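Local coordinates for protein cellulase (Xanthomonas axonopodis pv. citri, PDB 5HOS) that probably hydrolyses internal beta-1,4-glucosidic bonds of cellulose and related glucans, as an endoglucanase of glycosyl hydrolase family 5, at residues L73-E78 against V112-Y117; N116-Y121 against Y161-Q166. All blocks are in the same frame, centred on the assembly; numbering follows the deposited sequence.

Interaction 1 (L73-E78 against V112-Y117)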
loop_
_atom_site.group_PDB
_atom_site.type_symbol
_atom_site.label_atom_id
_atom_site.label_comp_id
_atom_site.label_asym_id
_atom_site.label_seq_id
_atom_site.Cartn_x
_atom_site.Cartn_y
_atom_site.Cartn_z
ATOM N N LEU A 73 3.103 3.274 -5.001
ATOM C CA LEU A 73 4.161 2.834 -5.901
ATOM C C LEU A 73 4.961 1.683 -5.291
ATOM O O LEU A 73 5.858 1.912 -4.478
ATOM C CB LEU A 73 5.073 4.018 -6.214
ATOM C CG LEU A 73 6.175 3.779 -7.241
ATOM C CD1 LEU A 73 5.581 3.715 -8.638
ATOM C CD2 LEU A 73 7.235 4.866 -7.133
ATOM N N PRO A 74 4.631 0.437 -5.677
ATOM C CA PRO A 74 5.422 -0.695 -5.253
ATOM C C PRO A 74 6.830 -0.654 -5.844
ATOM O O PRO A 74 6.982 -0.443 -7.054
ATOM C CB PRO A 74 4.663 -1.892 -5.830
ATOM C CG PRO A 74 3.272 -1.440 -5.973
ATOM C CD PRO A 74 3.419 -0.008 -6.401
ATOM N N ILE A 75 7.828 -0.830 -4.979
ATOM C CA ILE A 75 9.227 -0.970 -5.371
ATOM C C ILE A 75 9.798 -2.187 -4.668
ATOM O O ILE A 75 9.264 -2.611 -3.640
ATOM C CB ILE A 75 10.061 0.293 -5.065
ATOM C CG1 ILE A 75 10.171 0.587 -3.558
ATOM C CG2 ILE A 75 9.457 1.491 -5.775
ATOM C CD1 ILE A 75 11.375 -0.007 -2.869
ATOM N N LEU A 76 10.858 -2.760 -5.240
ATOM C CA LEU A 76 11.534 -3.910 -4.645
ATOM C C LEU A 76 12.699 -3.466 -3.803
ATOM O O LEU A 76 13.599 -2.794 -4.311
ATOM C CB LEU A 76 12.087 -4.856 -5.712
ATOM C CG LEU A 76 11.298 -6.059 -6.194
ATOM C CD1 LEU A 76 12.267 -6.987 -6.913
ATOM C CD2 LEU A 76 10.584 -6.801 -5.079
ATOM N N TRP A 77 12.711 -3.877 -2.538
ATOM C CA TRP A 77 13.808 -3.566 -1.610
ATOM C C TRP A 77 15.176 -3.829 -2.264
ATOM O O TRP A 77 16.060 -2.981 -2.231
ATOM C CB TRP A 77 13.662 -4.407 -0.333
ATOM C CG TRP A 77 14.579 -4.063 0.820
ATOM C CD1 TRP A 77 15.670 -3.234 0.816
ATOM C CD2 TRP A 77 14.502 -4.599 2.141
ATOM N NE1 TRP A 77 16.258 -3.211 2.049
ATOM C CE2 TRP A 77 15.566 -4.046 2.883
ATOM C CE3 TRP A 77 13.632 -5.500 2.770
ATOM C CZ2 TRP A 77 15.780 -4.350 4.237
ATOM C CZ3 TRP A 77 13.851 -5.808 4.129
ATOM C CH2 TRP A 77 14.913 -5.239 4.834
ATOM N N GLU A 78 15.323 -4.996 -2.881
ATOM C CA GLU A 78 16.614 -5.423 -3.408
ATOM C C GLU A 78 17.088 -4.598 -4.601
ATOM O O GLU A 78 18.300 -4.499 -4.841
ATOM C CB GLU A 78 16.576 -6.905 -3.790
ATOM C CG GLU A 78 16.329 -7.819 -2.594
ATOM C CD GLU A 78 14.863 -8.104 -2.303
ATOM O OE1 GLU A 78 13.957 -7.473 -2.899
ATOM O OE2 GLU A 78 14.616 -8.977 -1.445
ATOM N N VAL A 112 5.518 5.348 -1.146
ATOM C CA VAL A 112 6.616 4.460 -1.498
ATOM C C VAL A 112 6.371 3.163 -0.738
ATOM O O VAL A 112 6.478 3.135 0.484
ATOM C CB VAL A 112 7.992 5.049 -1.138
ATOM C CG1 VAL A 112 9.101 4.058 -1.484
ATOM C CG2 VAL A 112 8.208 6.371 -1.862
ATOM N N ASP A 113 6.037 2.103 -1.474
ATOM C CA ASP A 113 5.658 0.800 -0.898
ATOM C C ASP A 113 6.810 -0.162 -1.111
ATOM O O ASP A 113 7.051 -0.608 -2.233
ATOM C CB ASP A 113 4.343 0.302 -1.555
ATOM C CG ASP A 113 4.207 -1.234 -1.610
ATOM O OD1 ASP A 113 4.683 -1.951 -0.702
ATOM O OD2 ASP A 113 3.599 -1.718 -2.593
ATOM N N VAL A 114 7.506 -0.493 -0.029
ATOM C CA VAL A 114 8.565 -1.499 -0.073
ATOM C C VAL A 114 7.821 -2.836 -0.148
ATOM O O VAL A 114 7.284 -3.313 0.853
ATOM C CB VAL A 114 9.485 -1.417 1.161
ATOM C CG1 VAL A 114 10.554 -2.502 1.116
ATOM C CG2 VAL A 114 10.129 -0.035 1.242
ATOM N N HIS A 115 7.791 -3.412 -1.352
ATOM C CA HIS A 115 6.831 -4.452 -1.707
ATOM C C HIS A 115 7.436 -5.831 -1.520
ATOM O O HIS A 115 7.586 -6.592 -2.472
ATOM C CB HIS A 115 6.327 -4.237 -3.140
ATOM C CG HIS A 115 5.024 -4.916 -3.444
ATOM N ND1 HIS A 115 3.804 -4.315 -3.230
ATOM C CD2 HIS A 115 4.752 -6.127 -3.985
ATOM C CE1 HIS A 115 2.837 -5.127 -3.612
ATOM N NE2 HIS A 115 3.386 -6.236 -4.071
ATOM N N ASN A 116 7.749 -6.156 -0.267
ATOM C CA ASN A 116 8.672 -7.253 0.043
ATOM C C ASN A 116 8.230 -8.378 0.984
ATOM O O ASN A 116 9.015 -9.280 1.248
ATOM C CB ASN A 116 10.000 -6.658 0.505
ATOM C CG ASN A 116 10.946 -6.473 -0.644
ATOM O OD1 ASN A 116 10.755 -5.574 -1.464
ATOM N ND2 ASN A 116 11.934 -7.365 -0.760
ATOM N N TYR A 117 6.994 -8.342 1.475
ATOM C CA TYR A 117 6.461 -9.439 2.292
ATOM C C TYR A 117 7.348 -9.749 3.513
ATOM O O TYR A 117 7.426 -10.888 3.958
ATOM C CB TYR A 117 6.218 -10.682 1.414
ATOM C CG TYR A 117 5.394 -10.381 0.187
ATOM C CD1 TYR A 117 4.008 -10.386 0.243
ATOM C CD2 TYR A 117 6.002 -10.041 -1.025
ATOM C CE1 TYR A 117 3.242 -10.083 -0.873
ATOM C CE2 TYR A 117 5.246 -9.731 -2.147
ATOM C CZ TYR A 117 3.865 -9.764 -2.067
ATOM O OH TYR A 117 3.105 -9.463 -3.172
#
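Asn116 uses both ends of its amide on the chain that follows strand 70-75. Its OD1 takes the backbone N-H of Trp77 (N to OD1 2.8 Å), with the donor tilted 33° from the carbonyl plane. Its ND2 gives a nearly straight bond to Glu78 OE1 at 2.9 Å. OE1 lies in the amide plane of Asn116, but ND2 comes to it from the syn side, 32° out of the carboxylate plane. The Glu78 side chain reaches this spot by bending at chi2 (90°), and its OE2 is taken up by the backbone N of Tyr121. The same ND2 also reaches Lys119 O; together the bonds at OD1 and ND2 fix the rotation of the amide and leave no doubt which end is N and which O.

Before this, residues 73-75 and 112-114 run as neighbouring parallel strands of the eight-stranded (beta/alpha) barrel. Asp113 N bonds to Leu73 O, Ile75 N to Asp113 O, and His115 N to Ile75 O, the last at 2.8 Å. On the face carrying Pro74 and Asp113, the proline ring lies beside the histidine, both pointing the same way, and Pro74 CG rests 3.4 Å from Asp113 OD2. That oxygen offers its syn lone pair to His115 ND1 at 2.7 Å, in the plane of the ring. On the other face Ile75 CG1 meets Val112 CG1 at 4.2 Å, with helix 90-105 packed against both; farther along, Trp77 CB sits on Val114 CG1.

With ND1 donating to Asp113 OD2 and the Pro74 ring alongside, the imidazole is fixed in one rotation.

Interaction 2 (N116-Y121 against Y161-Q166)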
loop_
_atom_site.group_PDB
_atom_site.type_symbol
_atom_site.label_atom_id
_atom_site.label_comp_id
_atom_site.label_asym_id
_atom_site.label_seq_id
_atom_site.Cartn_x
_atom_site.Cartn_y
_atom_site.Cartn_z
ATOM N N ASN A 116 7.749 -6.156 -0.267
ATOM C CA ASN A 116 8.672 -7.253 0.043
ATOM C C ASN A 116 8.230 -8.378 0.984
ATOM O O ASN A 116 9.015 -9.280 1.248
ATOM C CB ASN A 116 10.000 -6.658 0.505
ATOM C CG ASN A 116 10.946 -6.473 -0.644
ATOM O OD1 ASN A 116 10.755 -5.574 -1.464
ATOM N ND2 ASN A 116 11.934 -7.365 -0.760
ATOM N N TYR A 117 6.994 -8.342 1.475
ATOM C CA TYR A 117 6.461 -9.439 2.292
ATOM C C TYR A 117 7.348 -9.749 3.513
ATOM O O TYR A 117 7.426 -10.888 3.958
ATOM C CB TYR A 117 6.218 -10.682 1.414
ATOM C CG TYR A 117 5.394 -10.381 0.187
ATOM C CD1 TYR A 117 4.008 -10.386 0.243
ATOM C CD2 TYR A 117 6.002 -10.041 -1.025
ATOM C CE1 TYR A 117 3.242 -10.083 -0.873
ATOM C CE2 TYR A 117 5.246 -9.731 -2.147
ATOM C CZ TYR A 117 3.865 -9.764 -2.067
ATOM O OH TYR A 117 3.105 -9.463 -3.172
ATOM N N ALA A 118 7.977 -8.701 4.049
ATOM C CA ALA A 118 8.898 -8.764 5.190
ATOM C C ALA A 118 10.113 -9.673 4.962
ATOM O O ALA A 118 10.654 -10.241 5.909
ATOM C CB ALA A 118 8.157 -9.133 6.474
ATOM N N LYS A 119 10.541 -9.774 3.706
ATOM C CA LYS A 119 11.706 -10.552 3.333
ATOM C C LYS A 119 12.715 -9.702 2.552
ATOM O O LYS A 119 12.342 -8.779 1.818
ATOM C CB LYS A 119 11.294 -11.766 2.498
ATOM C CG LYS A 119 10.557 -12.817 3.306
ATOM C CD LYS A 119 10.114 -13.979 2.429
ATOM C CE LYS A 119 9.792 -15.202 3.275
ATOM N NZ LYS A 119 8.659 -15.966 2.694
ATOM N N TYR A 120 13.988 -10.037 2.736
ATOM C CA TYR A 120 15.102 -9.458 1.993
ATOM C C TYR A 120 15.902 -10.629 1.447
ATOM O O TYR A 120 16.404 -11.446 2.223
ATOM C CB TYR A 120 15.942 -8.600 2.930
ATOM C CG TYR A 120 17.038 -7.806 2.268
ATOM C CD1 TYR A 120 16.750 -6.860 1.277
ATOM C CD2 TYR A 120 18.366 -7.980 2.646
ATOM C CE1 TYR A 120 17.761 -6.121 0.673
ATOM C CE2 TYR A 120 19.377 -7.240 2.064
ATOM C CZ TYR A 120 19.074 -6.312 1.078
ATOM O OH TYR A 120 20.099 -5.606 0.488
ATOM N N TYR A 121 15.983 -10.722 0.121
ATOM C CA TYR A 121 16.519 -11.893 -0.590
ATOM C C TYR A 121 15.947 -13.213 -0.047
ATOM O O TYR A 121 16.680 -14.188 0.163
ATOM C CB TYR A 121 18.061 -11.902 -0.555
ATOM C CG TYR A 121 18.718 -10.812 -1.379
ATOM C CD1 TYR A 121 18.910 -10.968 -2.747
ATOM C CD2 TYR A 121 19.151 -9.620 -0.786
ATOM C CE1 TYR A 121 19.515 -9.979 -3.508
ATOM C CE2 TYR A 121 19.760 -8.624 -1.535
ATOM C CZ TYR A 121 19.947 -8.805 -2.893
ATOM O OH TYR A 121 20.550 -7.821 -3.647
ATOM N N TYR A 161 3.945 -11.776 6.224
ATOM C CA TYR A 161 3.074 -12.968 6.386
ATOM C C TYR A 161 3.604 -14.215 7.083
ATOM O O TYR A 161 2.798 -14.970 7.632
ATOM C CB TYR A 161 2.459 -13.385 5.055
ATOM C CG TYR A 161 3.395 -14.092 4.109
ATOM C CD1 TYR A 161 4.170 -13.373 3.205
ATOM C CD2 TYR A 161 3.483 -15.482 4.094
ATOM C CE1 TYR A 161 5.018 -14.029 2.322
ATOM C CE2 TYR A 161 4.330 -16.145 3.222
ATOM C CZ TYR A 161 5.083 -15.408 2.332
ATOM O OH TYR A 161 5.927 -16.042 1.471
ATOM N N ASP A 162 4.906 -14.478 7.026
ATOM C CA ASP A 162 5.471 -15.620 7.766
ATOM C C ASP A 162 6.376 -15.143 8.905
ATOM O O ASP A 162 7.366 -15.760 9.259
ATOM C CB ASP A 162 6.121 -16.668 6.831
ATOM C CG ASP A 162 7.278 -16.130 6.025
ATOM O OD1 ASP A 162 7.797 -15.029 6.321
ATOM O OD2 ASP A 162 7.685 -16.838 5.077
ATOM N N ILE A 163 5.970 -14.030 9.487
ATOM C CA ILE A 163 6.542 -13.507 10.705
ATOM C C ILE A 163 5.305 -13.315 11.541
ATOM O O ILE A 163 4.297 -12.811 11.045
ATOM C CB ILE A 163 7.330 -12.186 10.491
ATOM C CG1 ILE A 163 7.698 -11.554 11.838
ATOM C CG2 ILE A 163 6.561 -11.181 9.635
ATOM C CD1 ILE A 163 8.794 -10.517 11.747
ATOM N N ASP A 164 5.342 -13.754 12.786
ATOM C CA ASP A 164 4.142 -13.679 13.585
ATOM C C ASP A 164 3.885 -12.218 13.965
ATOM O O ASP A 164 4.828 -11.410 14.018
ATOM C CB ASP A 164 4.208 -14.587 14.807
ATOM C CG ASP A 164 4.905 -13.950 15.963
ATOM O OD1 ASP A 164 4.245 -13.230 16.749
ATOM O OD2 ASP A 164 6.114 -14.179 16.083
ATOM N N PRO A 165 2.605 -11.883 14.211
ATOM C CA PRO A 165 2.207 -10.497 14.443
ATOM C C PRO A 165 2.989 -9.744 15.520
ATOM O O PRO A 165 3.260 -8.567 15.335
ATOM C CB PRO A 165 0.723 -10.629 14.803
ATOM C CG PRO A 165 0.278 -11.802 14.002
ATOM C CD PRO A 165 1.414 -12.764 14.164
ATOM N N GLN A 166 3.352 -10.408 16.620
ATOM C CA GLN A 166 4.089 -9.720 17.695
ATOM C C GLN A 166 5.536 -9.389 17.279
ATOM O O GLN A 166 6.037 -8.295 17.563
ATOM C CB GLN A 166 4.058 -10.538 18.997
ATOM C CG GLN A 166 4.269 -9.697 20.250
ATOM C CD GLN A 166 3.179 -8.636 20.474
ATOM O OE1 GLN A 166 1.988 -8.953 20.655
ATOM N NE2 GLN A 166 3.583 -7.373 20.466
HETATM O O HOH W 1 6.573 -12.569 6.000
#
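Lys119 NZ reaches two side chains of the facing loop. It makes a salt bridge to Asp162 OD2 at 2.7 Å, meeting that oxygen on the syn side but 28° out of the carboxylate plane. A weak hydrogen bond joins the same NZ to Tyr161 OH at 3.0 Å. The lysine is stretched through its middle and bends at the last torsion (chi4 145°), crossing the aspartate at about a right angle. Beside it, Tyr117 CB comes up to the edge of the Tyr161 ring, 3.7 Å from CE1 and near the ring plane. Ala118 CB touches Ile163 CG2 at 4.1 Å on the more buried side, where Trp168 of helix 165-181 packs on both residues.

A water bridges the two loops: it donates to Tyr117 O (2.8 Å) and to Asp162 OD1, and accepts from the N-H groups of Tyr161 and Asp162. With four bonds it is probably a fixed part of the joint.

These loops leave the C-terminal ends of barrel strands 109-114 and 152-155. The first folds into a type I' beta turn from Asn116 to Lys119, closed by Lys119 N to Asn116 O at 2.9 Å, and runs on into the small antiparallel pair 119-120 with 123-124.

Farther out, Thr124 OG1 bonds to Asp162 OD1, steadying the carboxylate that receives the lysine. Trp195 stacks on the Tyr161 ring. Beyond Ile163 the loop enters helix 165-181, whose start is N-capped by Asp164: OD1 accepts from Gln166 N at 3.0 Å.

Overall arrangement
The two interactions lie about 13 Å apart, centre to centre, and their segments overlap at Asn116 and Tyr117. Interaction 1 joins adjacent strands 70-75 and 109-114 of the barrel, deep in the chain; interaction 2 sits farther out, where the loop after strand 109-114 meets the loop between strand 152-155 and helix 165-181. Along the chain the order is 73-78, 112-117, 116-121, then 161-166. Asn116 turns to 73-78 and Tyr117 to 161-166, so the chain leaving strand 109-114 serves both. Direct touching ties them further: Trp77 CD2 packs 3.3 Å from Tyr120 CD1. Successive loops are thus linked at the C-terminal end of the barrel, where family 5 enzymes carry their active site.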